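Local coordinates for L-asparagine oxygenase (Streptomyces coelicolor, PDB 2OG5), which hydroxylates free L-asparagine at C3 with iron(II), 2-oxoglutarate and dioxygen, giving the (2S,3S)-3-hydroxyasparagine that is built into a calcium-dependent lipopeptide antibiotic, at residues A[53-58]-A[69-74]; A[97-102]-A[207-212]; A[138-143]-A[191-196]; A[143-148]-A[154-159]; A[262-267]-A[278-283]. One frame throughout, in Å; residues are numbered along the deposited sequence.

Contact 1. Residues A[53-58]-A[69-74]; sequences WKLATQ and VEAARN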
# COMPACT_ATOMS: atom_id res chain seq x y z
N TRP A 53 2.03 3.97 -21.98
CA TRP A 53 1.21 3.50 -23.10
C TRP A 53 1.94 2.46 -23.95
O TRP A 53 1.34 1.48 -24.38
CB TRP A 53 0.74 4.67 -23.98
CG TRP A 53 -0.52 5.28 -23.49
CD1 TRP A 53 -0.69 6.53 -22.96
CD2 TRP A 53 -1.82 4.66 -23.46
NE1 TRP A 53 -2.00 6.73 -22.61
CE2 TRP A 53 -2.72 5.60 -22.90
CE3 TRP A 53 -2.30 3.40 -23.85
CZ2 TRP A 53 -4.08 5.32 -22.73
CZ3 TRP A 53 -3.66 3.13 -23.67
CH2 TRP A 53 -4.53 4.08 -23.12
N LYS A 54 3.23 2.68 -24.19
CA LYS A 54 4.04 1.73 -24.94
C LYS A 54 4.09 0.37 -24.23
O LYS A 54 3.93 -0.67 -24.86
CB LYS A 54 5.45 2.28 -25.16
CG LYS A 54 6.35 1.41 -26.03
CD LYS A 54 7.68 2.11 -26.29
CE LYS A 54 8.73 1.17 -26.88
NZ LYS A 54 10.12 1.52 -26.45
N LEU A 55 4.32 0.39 -22.92
CA LEU A 55 4.31 -0.84 -22.14
C LEU A 55 2.95 -1.53 -22.19
O LEU A 55 2.85 -2.72 -22.48
CB LEU A 55 4.68 -0.54 -20.69
CG LEU A 55 4.70 -1.72 -19.71
CD1 LEU A 55 5.69 -2.79 -20.11
CD2 LEU A 55 5.03 -1.16 -18.33
N ALA A 56 1.89 -0.76 -21.93
CA ALA A 56 0.53 -1.30 -21.87
C ALA A 56 0.07 -1.91 -23.19
O ALA A 56 -0.67 -2.91 -23.19
CB ALA A 56 -0.44 -0.21 -21.43
N THR A 57 0.49 -1.33 -24.31
CA THR A 57 -0.02 -1.75 -25.63
C THR A 57 0.92 -2.68 -26.39
O THR A 57 0.45 -3.46 -27.22
CB THR A 57 -0.34 -0.54 -26.54
OG1 THR A 57 0.85 0.22 -26.76
CG2 THR A 57 -1.41 0.34 -25.91
N GLN A 58 2.23 -2.61 -26.13
CA GLN A 58 3.21 -3.36 -26.93
C GLN A 58 3.84 -4.55 -26.23
O GLN A 58 4.26 -5.50 -26.89
CB GLN A 58 4.32 -2.44 -27.45
CG GLN A 58 3.83 -1.21 -28.20
CD GLN A 58 4.95 -0.50 -28.96
OE1 GLN A 58 6.14 -0.76 -28.75
NE2 GLN A 58 4.57 0.41 -29.85
N VAL A 69 6.40 -8.23 -16.21
CA VAL A 69 7.11 -7.55 -15.12
C VAL A 69 8.51 -7.15 -15.59
O VAL A 69 8.97 -6.06 -15.28
CB VAL A 69 7.17 -8.39 -13.82
CG1 VAL A 69 7.90 -7.63 -12.72
CG2 VAL A 69 5.77 -8.73 -13.33
N GLU A 70 9.18 -8.02 -16.36
CA GLU A 70 10.48 -7.68 -16.95
C GLU A 70 10.40 -6.46 -17.87
O GLU A 70 11.25 -5.57 -17.80
CB GLU A 70 11.05 -8.88 -17.70
CG GLU A 70 12.45 -8.68 -18.28
CD GLU A 70 12.99 -9.90 -19.01
OE1 GLU A 70 12.29 -10.94 -19.05
OE2 GLU A 70 14.11 -9.83 -19.58
N ALA A 71 9.37 -6.40 -18.73
CA ALA A 71 9.17 -5.22 -19.58
C ALA A 71 8.96 -3.97 -18.72
O ALA A 71 9.46 -2.88 -19.04
CB ALA A 71 8.00 -5.42 -20.52
N ALA A 72 8.22 -4.12 -17.61
CA ALA A 72 7.98 -3.00 -16.71
C ALA A 72 9.28 -2.53 -16.06
O ALA A 72 9.53 -1.33 -15.92
CB ALA A 72 6.95 -3.39 -15.64
N ARG A 73 10.12 -3.48 -15.65
CA ARG A 73 11.43 -3.14 -15.07
C ARG A 73 12.27 -2.35 -16.06
O ARG A 73 12.85 -1.32 -15.71
CB ARG A 73 12.15 -4.43 -14.66
CG ARG A 73 13.46 -4.22 -13.92
CD ARG A 73 14.07 -5.54 -13.48
NE ARG A 73 13.17 -6.15 -12.50
CZ ARG A 73 12.43 -7.24 -12.69
NH1 ARG A 73 12.47 -7.95 -13.82
NH2 ARG A 73 11.64 -7.62 -11.69
N ASN A 74 12.34 -2.83 -17.29
CA ASN A 74 13.09 -2.13 -18.33
C ASN A 74 12.51 -0.75 -18.63
O ASN A 74 13.25 0.22 -18.81
CB ASN A 74 13.16 -2.98 -19.59
CG ASN A 74 14.08 -4.19 -19.43
OD1 ASN A 74 13.78 -5.29 -19.92
ND2 ASN A 74 15.20 -4.00 -18.74
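Leu-55 reaches Ala-71 and Ala-72 because its CG lies anti to the backbone N (chi1 179°), while a second torsion of 60° spreads the two methyls over the neighbouring helix. One branch serves each alanine. Leu-55 CD1 meets the methyl of Ala-71, at 3.5 Å from its CB, and rests also against the backbone at the Ala-71/Ala-72 peptide, with Ala-72 N 3.8 Å from Leu-55 CD1. Leu-55 CD2 lies over the next residue, 3.8 Å from Ala-72 CA and 4.0 Å from Ala-72 CB. The CB of Ala-71 points at the partner helix, whereas that of Ala-72 is directed obliquely past it. With such short side chains on one side, the backbones come close: the CA atoms of Leu-55 and Ala-72 are 6.9 Å apart. The contact joins two successive helices, 42-58 and 66-76. Leu-55 also packs on Ala-131 and Met-135 of helix 128-140, so three helices meet around its isobutyl group. Near the end of helix 42-58, Thr-57 OG1 donates to Trp-53 O at 2.7 Å, tilted 32° from the carbonyl plane. Thr-57 N bonds to the same oxygen from the other face of that plane, so one carbonyl is gripped twice by one residue, and Thr-57 CG2 sits in plane at the edge of the Trp-53 ring. Between the segments the side chains that meet are all apolar, with no hydrogen bond across; van der Waals fit and the exclusion of water from one leucine therefore account for the attraction here.

Contact 2. Residues A[97-102]-A[207-212]; sequences DGAIVL and LRTACV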
# COMPACT_ATOMS: atom_id res chain seq x y z
N ASP A 97 6.80 11.45 7.89
CA ASP A 97 5.47 10.87 7.71
C ASP A 97 5.49 9.51 7.02
O ASP A 97 4.45 8.88 6.87
CB ASP A 97 4.58 11.83 6.95
CG ASP A 97 4.36 13.10 7.72
OD1 ASP A 97 3.72 13.00 8.79
OD2 ASP A 97 4.82 14.18 7.28
N GLY A 98 6.67 9.06 6.61
CA GLY A 98 6.81 7.74 6.01
C GLY A 98 5.94 7.51 4.80
O GLY A 98 5.43 6.40 4.59
N ALA A 99 5.75 8.55 3.99
CA ALA A 99 4.86 8.49 2.84
C ALA A 99 5.23 9.56 1.83
O ALA A 99 5.78 10.60 2.17
CB ALA A 99 3.41 8.67 3.29
N ILE A 100 4.91 9.28 0.57
CA ILE A 100 5.10 10.25 -0.51
C ILE A 100 3.87 10.19 -1.41
O ILE A 100 3.25 9.14 -1.54
CB ILE A 100 6.42 9.98 -1.30
CG1 ILE A 100 6.63 11.02 -2.40
CG2 ILE A 100 6.44 8.58 -1.91
CD1 ILE A 100 8.07 11.00 -2.95
N VAL A 101 3.50 11.32 -2.00
CA VAL A 101 2.47 11.34 -3.03
C VAL A 101 3.05 11.96 -4.30
O VAL A 101 3.72 12.99 -4.22
CB VAL A 101 1.21 12.06 -2.58
CG1 VAL A 101 0.16 12.02 -3.68
CG2 VAL A 101 0.69 11.40 -1.32
N LEU A 102 2.87 11.29 -5.43
CA LEU A 102 3.24 11.81 -6.74
C LEU A 102 1.94 12.17 -7.45
O LEU A 102 0.98 11.41 -7.40
CB LEU A 102 4.00 10.77 -7.56
CG LEU A 102 5.50 10.54 -7.33
CD1 LEU A 102 5.84 10.39 -5.89
CD2 LEU A 102 5.92 9.31 -8.14
N LEU A 207 -7.75 8.65 2.43
CA LEU A 207 -6.69 7.79 2.94
C LEU A 207 -6.08 8.48 4.16
O LEU A 207 -5.80 9.68 4.11
CB LEU A 207 -5.60 7.63 1.88
CG LEU A 207 -4.31 6.89 2.28
CD1 LEU A 207 -4.57 5.44 2.57
CD2 LEU A 207 -3.27 7.07 1.17
N ARG A 208 -5.87 7.72 5.23
CA ARG A 208 -5.19 8.25 6.41
C ARG A 208 -3.89 7.49 6.61
O ARG A 208 -3.88 6.26 6.57
CB ARG A 208 -6.06 8.10 7.66
CG ARG A 208 -7.44 8.78 7.56
CD ARG A 208 -8.02 8.98 8.96
NE ARG A 208 -7.42 10.11 9.66
CZ ARG A 208 -7.39 10.26 10.99
NH1 ARG A 208 -7.91 9.34 11.79
NH2 ARG A 208 -6.85 11.34 11.52
N THR A 209 -2.79 8.22 6.80
CA THR A 209 -1.49 7.60 7.10
C THR A 209 -0.91 8.19 8.38
O THR A 209 -0.98 9.39 8.59
CB THR A 209 -0.49 7.77 5.92
OG1 THR A 209 -0.23 9.16 5.69
CG2 THR A 209 -1.04 7.13 4.65
N ALA A 210 -0.37 7.34 9.25
CA ALA A 210 0.26 7.81 10.49
C ALA A 210 1.58 7.10 10.73
O ALA A 210 1.65 5.88 10.71
CB ALA A 210 -0.67 7.58 11.66
N CYS A 211 2.63 7.88 10.97
CA CYS A 211 3.99 7.36 11.06
C CYS A 211 4.44 7.29 12.50
O CYS A 211 4.23 8.23 13.28
CB CYS A 211 4.92 8.25 10.24
SG CYS A 211 6.62 7.65 10.07
N VAL A 212 5.07 6.17 12.84
CA VAL A 212 5.64 5.99 14.18
C VAL A 212 6.64 7.11 14.53
O VAL A 212 6.82 7.43 15.71
CB VAL A 212 6.32 4.61 14.34
CG1 VAL A 212 7.59 4.51 13.51
CG2 VAL A 212 6.62 4.32 15.82
O HOH W 1 1.81 9.55 7.43
O HOH W 2 2.10 11.04 9.79
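Cys-211 turns its side chain onto the bend at Asp-97 and Gly-98, lying across the peptide that joins them. Cys-211 CB is 3.5 Å from Asp-97 O, and Cys-211 SG, swung anti to its own backbone N (chi1 -173°), stands 3.7 Å from Gly-98 N. This sulfur also caps a backbone N just past the segment, at the start of helix 212-215, which probably holds its rotation. Gly-98, with a positive phi of 57°, presents bare backbone to it. Two residues earlier, Thr-209 points its CB toward 97-102; Thr-209 OG1 stays 4.4 Å from Ala-99 CB, and water 1 does the bridging: it donates to Asp-97 O at 2.8 Å and is hydrogen-bonded to Thr-209 OG1 at 2.7 Å. Strand 99-103 belongs to the large mixed sheet and strand 207-211 to the four-stranded antiparallel sheet, so these side chains lie where the two layers of the jelly roll come together. The hydroxyl of Thr-209 is bonded to His-294 as well, and its side chain comes within about 4 Å of that of the iron ligand His-311. The carboxylate of Asp-97 is salt-bridged to Arg-214, and Asp-97 OD1 is also 2.7 Å from water 2; that water's link to Cys-211 N is weak. Thr-309 OG1, on the strand beside 207-211, lies in bonding reach of both Asp-97 O and Gly-98 O.

Contact 3. Residues A[138-143]-A[191-196]; sequences CGLGDP and FVMLLC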
# COMPACT_ATOMS: atom_id res chain seq x y z
N CYS A 138 9.11 -1.94 -9.65
CA CYS A 138 10.43 -2.38 -10.07
C CYS A 138 11.53 -1.35 -9.80
O CYS A 138 12.72 -1.71 -9.73
CB CYS A 138 10.42 -2.77 -11.55
SG CYS A 138 9.53 -4.27 -11.91
N GLY A 139 11.17 -0.07 -9.70
CA GLY A 139 12.09 0.97 -9.30
C GLY A 139 12.43 0.96 -7.82
O GLY A 139 13.57 1.24 -7.43
N LEU A 140 11.44 0.66 -6.98
CA LEU A 140 11.63 0.65 -5.52
C LEU A 140 12.15 -0.69 -4.99
O LEU A 140 12.67 -0.77 -3.88
CB LEU A 140 10.33 1.00 -4.81
CG LEU A 140 9.97 2.48 -4.80
CD1 LEU A 140 8.55 2.68 -4.28
CD2 LEU A 140 10.97 3.27 -3.95
N GLY A 141 11.96 -1.75 -5.77
CA GLY A 141 12.31 -3.10 -5.34
C GLY A 141 11.75 -4.04 -6.39
O GLY A 141 12.21 -4.01 -7.52
N ASP A 142 10.78 -4.87 -6.00
CA ASP A 142 10.01 -5.68 -6.95
C ASP A 142 8.59 -5.76 -6.47
O ASP A 142 8.32 -5.65 -5.28
CB ASP A 142 10.59 -7.09 -7.02
CG ASP A 142 11.94 -7.12 -7.70
OD1 ASP A 142 11.98 -6.99 -8.95
OD2 ASP A 142 12.97 -7.24 -7.01
N PRO A 143 7.64 -5.95 -7.40
CA PRO A 143 6.28 -6.16 -6.95
C PRO A 143 6.13 -7.54 -6.33
O PRO A 143 6.92 -8.44 -6.61
CB PRO A 143 5.47 -6.07 -8.24
CG PRO A 143 6.42 -6.56 -9.29
CD PRO A 143 7.78 -6.05 -8.87
N PHE A 191 6.61 -1.49 0.91
CA PHE A 191 5.80 -0.33 0.51
C PHE A 191 4.45 -0.78 0.01
O PHE A 191 4.34 -1.84 -0.62
CB PHE A 191 6.48 0.52 -0.57
CG PHE A 191 7.83 1.03 -0.19
CD1 PHE A 191 7.98 2.15 0.62
CD2 PHE A 191 8.97 0.40 -0.66
CE1 PHE A 191 9.23 2.60 0.97
CE2 PHE A 191 10.23 0.87 -0.32
CZ PHE A 191 10.35 1.96 0.52
N VAL A 192 3.43 0.04 0.26
CA VAL A 192 2.11 -0.13 -0.34
C VAL A 192 1.85 1.07 -1.23
O VAL A 192 1.95 2.22 -0.77
CB VAL A 192 1.01 -0.20 0.74
CG1 VAL A 192 -0.38 -0.34 0.09
CG2 VAL A 192 1.28 -1.37 1.69
N MET A 193 1.57 0.81 -2.50
CA MET A 193 1.31 1.85 -3.50
C MET A 193 -0.16 1.85 -3.88
O MET A 193 -0.72 0.80 -4.18
CB MET A 193 2.15 1.61 -4.75
CG MET A 193 3.63 1.56 -4.44
SD MET A 193 4.66 1.63 -5.92
CE MET A 193 4.16 0.12 -6.71
N LEU A 194 -0.76 3.04 -3.86
CA LEU A 194 -2.16 3.23 -4.21
C LEU A 194 -2.26 4.27 -5.32
O LEU A 194 -1.95 5.45 -5.10
CB LEU A 194 -2.92 3.72 -3.00
CG LEU A 194 -3.01 2.74 -1.83
CD1 LEU A 194 -3.54 3.45 -0.58
CD2 LEU A 194 -3.90 1.57 -2.22
N LEU A 195 -2.66 3.83 -6.51
CA LEU A 195 -2.85 4.72 -7.66
C LEU A 195 -4.33 5.02 -7.81
O LEU A 195 -5.15 4.11 -7.93
CB LEU A 195 -2.32 4.07 -8.95
CG LEU A 195 -2.50 4.83 -10.26
CD1 LEU A 195 -1.71 6.14 -10.27
CD2 LEU A 195 -2.13 3.93 -11.44
N CYS A 196 -4.68 6.30 -7.82
CA CYS A 196 -6.08 6.69 -7.93
C CYS A 196 -6.50 6.77 -9.39
O CYS A 196 -5.92 7.51 -10.18
CB CYS A 196 -6.32 8.03 -7.25
SG CYS A 196 -8.02 8.61 -7.40
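Apolar contacts carry this meeting, and all of them converge on one methyl of Leu-140. Leu-140 CD1 lies 4.3 Å from Phe-191 CD2, approaching the aromatic ring at a slant, and 4.4 Å from Met-193 SD. Leu-140 is in an extended form (chi1 -77°, chi2 170°) that carries CD1 away from the last turn of its helix to where it touches both partners. Phe-191 and Met-193, two apart on strand 191-196, project from the same side of it. In Met-193 the first two torsions carry SD out to the leucine, and the last turns CE away from it. Ile-303 of the adjoining strand touches all three side chains, and Val-332 touches Leu-140 and Met-193.

Polar bonds run around this cluster and not through it. Strand 191-196 is bonded by its backbone to strands 301-305 and 326-333, with Phe-191 paired to Val-332 and Met-193 to Thr-330. Asp-142 pairs with Leu-333 and forms a salt bridge to Arg-73, while Leu-140 O accepts from Arg-91 NE. Gly-141 (phi 171°) is the first residue to leave helical geometry and links helix 128-140 to strand 142-146. Met-193 lies about 6 Å, side chain to side chain, from the asparagine-binding Arg-329. A helix laid against the larger sheet in this way is characteristic of the jelly-roll core of iron(II)/2-oxoglutarate oxygenases.

Contact 4. Residues A[143-148]-A[154-159]; sequences PGAFLP and LVQDVV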
# COMPACT_ATOMS: atom_id res chain seq x y z
N PRO A 143 7.64 -5.95 -7.40
CA PRO A 143 6.28 -6.16 -6.95
C PRO A 143 6.13 -7.54 -6.33
O PRO A 143 6.92 -8.44 -6.61
CB PRO A 143 5.47 -6.07 -8.24
CG PRO A 143 6.42 -6.56 -9.29
CD PRO A 143 7.78 -6.05 -8.87
N GLY A 144 5.11 -7.69 -5.50
CA GLY A 144 4.79 -8.98 -4.91
C GLY A 144 3.34 -9.04 -4.48
O GLY A 144 2.68 -8.01 -4.31
N ALA A 145 2.84 -10.25 -4.32
CA ALA A 145 1.49 -10.46 -3.82
C ALA A 145 1.41 -11.80 -3.11
O ALA A 145 2.35 -12.58 -3.16
CB ALA A 145 0.46 -10.37 -4.92
N PHE A 146 0.29 -12.04 -2.44
CA PHE A 146 0.13 -13.20 -1.57
C PHE A 146 -1.00 -14.04 -2.12
O PHE A 146 -2.08 -13.53 -2.36
CB PHE A 146 -0.18 -12.75 -0.14
CG PHE A 146 0.88 -11.85 0.42
CD1 PHE A 146 1.94 -12.37 1.12
CD2 PHE A 146 0.84 -10.48 0.16
CE1 PHE A 146 2.95 -11.54 1.61
CE2 PHE A 146 1.85 -9.64 0.64
CZ PHE A 146 2.90 -10.18 1.36
N LEU A 147 -0.75 -15.34 -2.31
CA LEU A 147 -1.72 -16.21 -2.97
C LEU A 147 -3.12 -16.15 -2.32
O LEU A 147 -4.15 -16.10 -3.03
CB LEU A 147 -1.18 -17.63 -3.04
CG LEU A 147 -2.06 -18.63 -3.80
CD1 LEU A 147 -2.36 -18.13 -5.22
CD2 LEU A 147 -1.43 -20.02 -3.84
N PRO A 148 -3.20 -16.17 -0.98
CA PRO A 148 -4.52 -16.12 -0.34
C PRO A 148 -5.27 -14.78 -0.33
O PRO A 148 -6.40 -14.72 0.18
CB PRO A 148 -4.22 -16.53 1.11
CG PRO A 148 -2.92 -17.17 1.07
CD PRO A 148 -2.16 -16.41 0.03
N LEU A 154 -0.85 -9.07 -8.89
CA LEU A 154 0.08 -7.98 -8.60
C LEU A 154 -0.58 -6.62 -8.55
O LEU A 154 -0.07 -5.73 -7.87
CB LEU A 154 1.22 -7.93 -9.61
CG LEU A 154 2.07 -9.20 -9.66
CD1 LEU A 154 3.25 -8.99 -10.61
CD2 LEU A 154 2.56 -9.61 -8.28
N VAL A 155 -1.69 -6.45 -9.26
CA VAL A 155 -2.40 -5.17 -9.31
C VAL A 155 -3.85 -5.42 -8.88
O VAL A 155 -4.61 -6.10 -9.59
CB VAL A 155 -2.33 -4.54 -10.72
CG1 VAL A 155 -3.10 -3.23 -10.74
CG2 VAL A 155 -0.86 -4.34 -11.15
N GLN A 156 -4.23 -4.85 -7.74
CA GLN A 156 -5.49 -5.18 -7.07
C GLN A 156 -6.38 -3.95 -6.98
O GLN A 156 -5.91 -2.85 -6.71
CB GLN A 156 -5.21 -5.72 -5.67
CG GLN A 156 -4.20 -6.87 -5.68
CD GLN A 156 -3.81 -7.41 -4.32
OE1 GLN A 156 -4.33 -6.99 -3.28
NE2 GLN A 156 -2.85 -8.34 -4.32
N ASP A 157 -7.68 -4.14 -7.19
CA ASP A 157 -8.62 -3.03 -7.15
C ASP A 157 -9.07 -2.74 -5.73
O ASP A 157 -9.29 -3.66 -4.92
CB ASP A 157 -9.86 -3.33 -8.00
CG ASP A 157 -9.55 -3.39 -9.48
OD1 ASP A 157 -8.78 -2.55 -9.97
OD2 ASP A 157 -10.10 -4.27 -10.19
N VAL A 158 -9.18 -1.45 -5.42
CA VAL A 158 -9.77 -1.00 -4.17
C VAL A 158 -11.07 -0.28 -4.55
O VAL A 158 -11.03 0.86 -5.02
CB VAL A 158 -8.81 -0.10 -3.39
CG1 VAL A 158 -9.40 0.28 -2.04
CG2 VAL A 158 -7.46 -0.81 -3.20
N VAL A 159 -12.20 -0.98 -4.39
CA VAL A 159 -13.52 -0.51 -4.84
C VAL A 159 -14.58 -1.01 -3.88
O VAL A 159 -14.47 -2.13 -3.37
CB VAL A 159 -13.85 -1.00 -6.27
CG1 VAL A 159 -12.87 -0.42 -7.29
CG2 VAL A 159 -13.84 -2.54 -6.35
O HOH W 3 0.62 -6.33 -5.21
O HOH W 4 -2.02 -10.30 -2.20
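Ala-145 and Leu-154 bring the two segments closest, their CA atoms 5.6 Å apart, yet no direct hydrogen bond joins the backbones. Water 3 fills that role, donating to Gly-144 O at 2.8 Å and to Leu-154 O at 2.8 Å; the latter carbonyl also accepts from Thr-330 OG1. Leu-154 spreads its two methyls along the strand. Leu-154 CD1 lies 4.2 Å from the CG of the Pro-143 ring, and Leu-154 CD2 sits against the peptide ahead, 3.9 Å from Gly-144 C and 4.0 Å from Ala-145 CB. Val-69 and Leu-134, on separate helices, close over this apolar patch. Gln-156 reaches in from further along, its chain extended beyond CG (chi1 -52°, chi2 177°), and NE2 passes the methyl of Ala-145. Gln-156 NE2 donates to water 4 at 3.0 Å, and Phe-146 N donates to the same water, which lies in plane at the edge of the Phe-146 ring. NE2 also bonds to Ala-153 O, and OE1 accepts from Arg-329 NH2. With both ends of the amide engaged, its rotation is fixed, consistent with a second-shell residue that positions the asparagine-binding Arg-329.

Contact 5. Residues A[262-267]-A[278-283]; sequences LRVDLA and EALREL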
# COMPACT_ATOMS: atom_id res chain seq x y z
N LEU A 262 7.59 -0.66 13.00
CA LEU A 262 6.51 -1.25 13.80
C LEU A 262 5.69 -2.27 13.03
O LEU A 262 5.75 -2.36 11.81
CB LEU A 262 5.61 -0.18 14.41
CG LEU A 262 4.47 0.39 13.57
CD1 LEU A 262 3.64 1.30 14.47
CD2 LEU A 262 5.00 1.13 12.34
N ARG A 263 4.94 -3.06 13.79
CA ARG A 263 4.11 -4.13 13.25
C ARG A 263 2.84 -4.18 14.10
O ARG A 263 2.87 -4.66 15.24
CB ARG A 263 4.89 -5.44 13.31
CG ARG A 263 4.20 -6.62 12.70
CD ARG A 263 5.13 -7.81 12.64
NE ARG A 263 5.12 -8.57 13.88
CZ ARG A 263 4.47 -9.73 14.07
NH1 ARG A 263 3.74 -10.28 13.11
NH2 ARG A 263 4.56 -10.33 15.24
N VAL A 264 1.75 -3.64 13.57
CA VAL A 264 0.50 -3.59 14.32
C VAL A 264 -0.70 -3.50 13.39
O VAL A 264 -0.61 -2.95 12.29
CB VAL A 264 0.50 -2.38 15.31
CG1 VAL A 264 0.36 -1.05 14.58
CG2 VAL A 264 -0.60 -2.55 16.39
N ASP A 265 -1.81 -4.07 13.84
CA ASP A 265 -3.10 -3.91 13.16
C ASP A 265 -4.10 -3.65 14.26
O ASP A 265 -4.34 -4.54 15.08
CB ASP A 265 -3.43 -5.17 12.37
CG ASP A 265 -4.72 -5.06 11.59
OD1 ASP A 265 -5.67 -4.44 12.08
OD2 ASP A 265 -4.78 -5.61 10.47
N LEU A 266 -4.66 -2.44 14.33
CA LEU A 266 -5.52 -2.09 15.47
C LEU A 266 -6.83 -2.88 15.48
O LEU A 266 -7.50 -2.93 16.51
CB LEU A 266 -5.73 -0.58 15.57
CG LEU A 266 -4.49 0.17 16.09
CD1 LEU A 266 -4.67 1.65 15.93
CD2 LEU A 266 -4.20 -0.16 17.54
N ALA A 267 -7.16 -3.53 14.37
CA ALA A 267 -8.32 -4.42 14.29
C ALA A 267 -8.00 -5.85 14.70
O ALA A 267 -8.81 -6.51 15.36
CB ALA A 267 -8.93 -4.41 12.90
N GLU A 278 -3.57 -0.99 27.28
CA GLU A 278 -3.46 0.46 27.47
C GLU A 278 -2.55 1.09 26.41
O GLU A 278 -2.85 2.16 25.90
CB GLU A 278 -2.92 0.80 28.87
CG GLU A 278 -2.90 2.30 29.18
CD GLU A 278 -2.46 2.60 30.60
OE1 GLU A 278 -3.27 2.40 31.53
OE2 GLU A 278 -1.30 3.04 30.78
N ALA A 279 -1.44 0.41 26.10
CA ALA A 279 -0.47 0.88 25.10
C ALA A 279 -1.10 1.02 23.72
O ALA A 279 -0.85 2.01 23.02
CB ALA A 279 0.74 -0.06 25.05
N LEU A 280 -1.90 0.04 23.33
CA LEU A 280 -2.61 0.10 22.04
C LEU A 280 -3.61 1.25 21.99
O LEU A 280 -3.78 1.89 20.95
CB LEU A 280 -3.33 -1.21 21.74
CG LEU A 280 -2.44 -2.41 21.42
CD1 LEU A 280 -3.29 -3.65 21.23
CD2 LEU A 280 -1.55 -2.16 20.19
N ARG A 281 -4.31 1.50 23.11
CA ARG A 281 -5.24 2.61 23.17
C ARG A 281 -4.51 3.94 23.01
O ARG A 281 -4.95 4.81 22.26
CB ARG A 281 -6.05 2.57 24.47
CG ARG A 281 -7.10 1.47 24.48
CD ARG A 281 -8.08 1.63 25.63
NE ARG A 281 -7.46 1.43 26.93
CZ ARG A 281 -7.38 0.26 27.57
NH1 ARG A 281 -7.87 -0.86 27.05
NH2 ARG A 281 -6.79 0.22 28.76
N GLU A 282 -3.37 4.10 23.68
CA GLU A 282 -2.61 5.35 23.56
C GLU A 282 -2.02 5.50 22.16
O GLU A 282 -1.99 6.61 21.61
CB GLU A 282 -1.50 5.46 24.62
CG GLU A 282 -0.92 6.87 24.70
CD GLU A 282 0.25 7.03 25.65
OE1 GLU A 282 0.38 6.22 26.59
OE2 GLU A 282 1.04 7.98 25.45
N LEU A 283 -1.53 4.40 21.60
CA LEU A 283 -0.97 4.43 20.25
C LEU A 283 -2.03 4.85 19.24
O LEU A 283 -1.78 5.74 18.42
CB LEU A 283 -0.41 3.05 19.90
CG LEU A 283 0.33 2.93 18.57
CD1 LEU A 283 1.58 3.79 18.57
CD2 LEU A 283 0.69 1.46 18.31
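The loop between strands 260-262 and 270-271 lies on the side of helix 274-290, with Val-264 and Leu-266 set about Leu-280. Val-264 CG2 is 3.9 Å from Leu-280 CD2, and the two side chains run antiparallel, each alongside the other. In the valine, chi1 of 72° puts CG1 in the crowded position between N and the carbonyl carbon and leaves CG2 anti to N, facing the helix. Two residues on, Leu-266 brings CD2 to 4.2 Å from Leu-280 CD2 and to 4.0 Å from Leu-280 O, so this methyl covers backbone as well as side chain. Leu-283, one helical turn on, borders the same surface.

The loop is shaped by an Asx turn: Asp-265 OD1 accepts from Ala-267 N at 2.9 Å, with an N-H...O angle of 142°, and from Ala-268 N too. Backbone bonds from Leu-266 to Phe-178 and from Val-264 to Asn-180 tie the loop to the chain around His-179. Leu-266 thus lies between helix 274-290 and strand 176-179, about 6 Å by side chains from that iron ligand, in the long stretch inserted between core strands 207-211 and 292-294, as in other clavaminate synthase-like oxygenases.

Overall arrangement
Contact 1 comes first along the chain, on the helices 42-58 and 66-76 at one side of the molecule. Contact 5 lies at the opposite side, the two centres about 40 Å apart. The other three span the jelly roll between them: contacts 2, 3 and 4 all reach the large mixed sheet. Contacts 3 and 4 share Pro-143 and one strand, with about 11 Å between centres. In sequence, contact 2 encloses contact 3, and contact 3 encloses contact 4. Contact 1 reaches this core through Val-69, which packs on Cys-138; Leu-207 on Leu-194 joins contacts 2 and 3, and Val-212 on Leu-262 joins contacts 2 and 5. Continuous packing thus connects the peripheral helices with the core that carries the metal site.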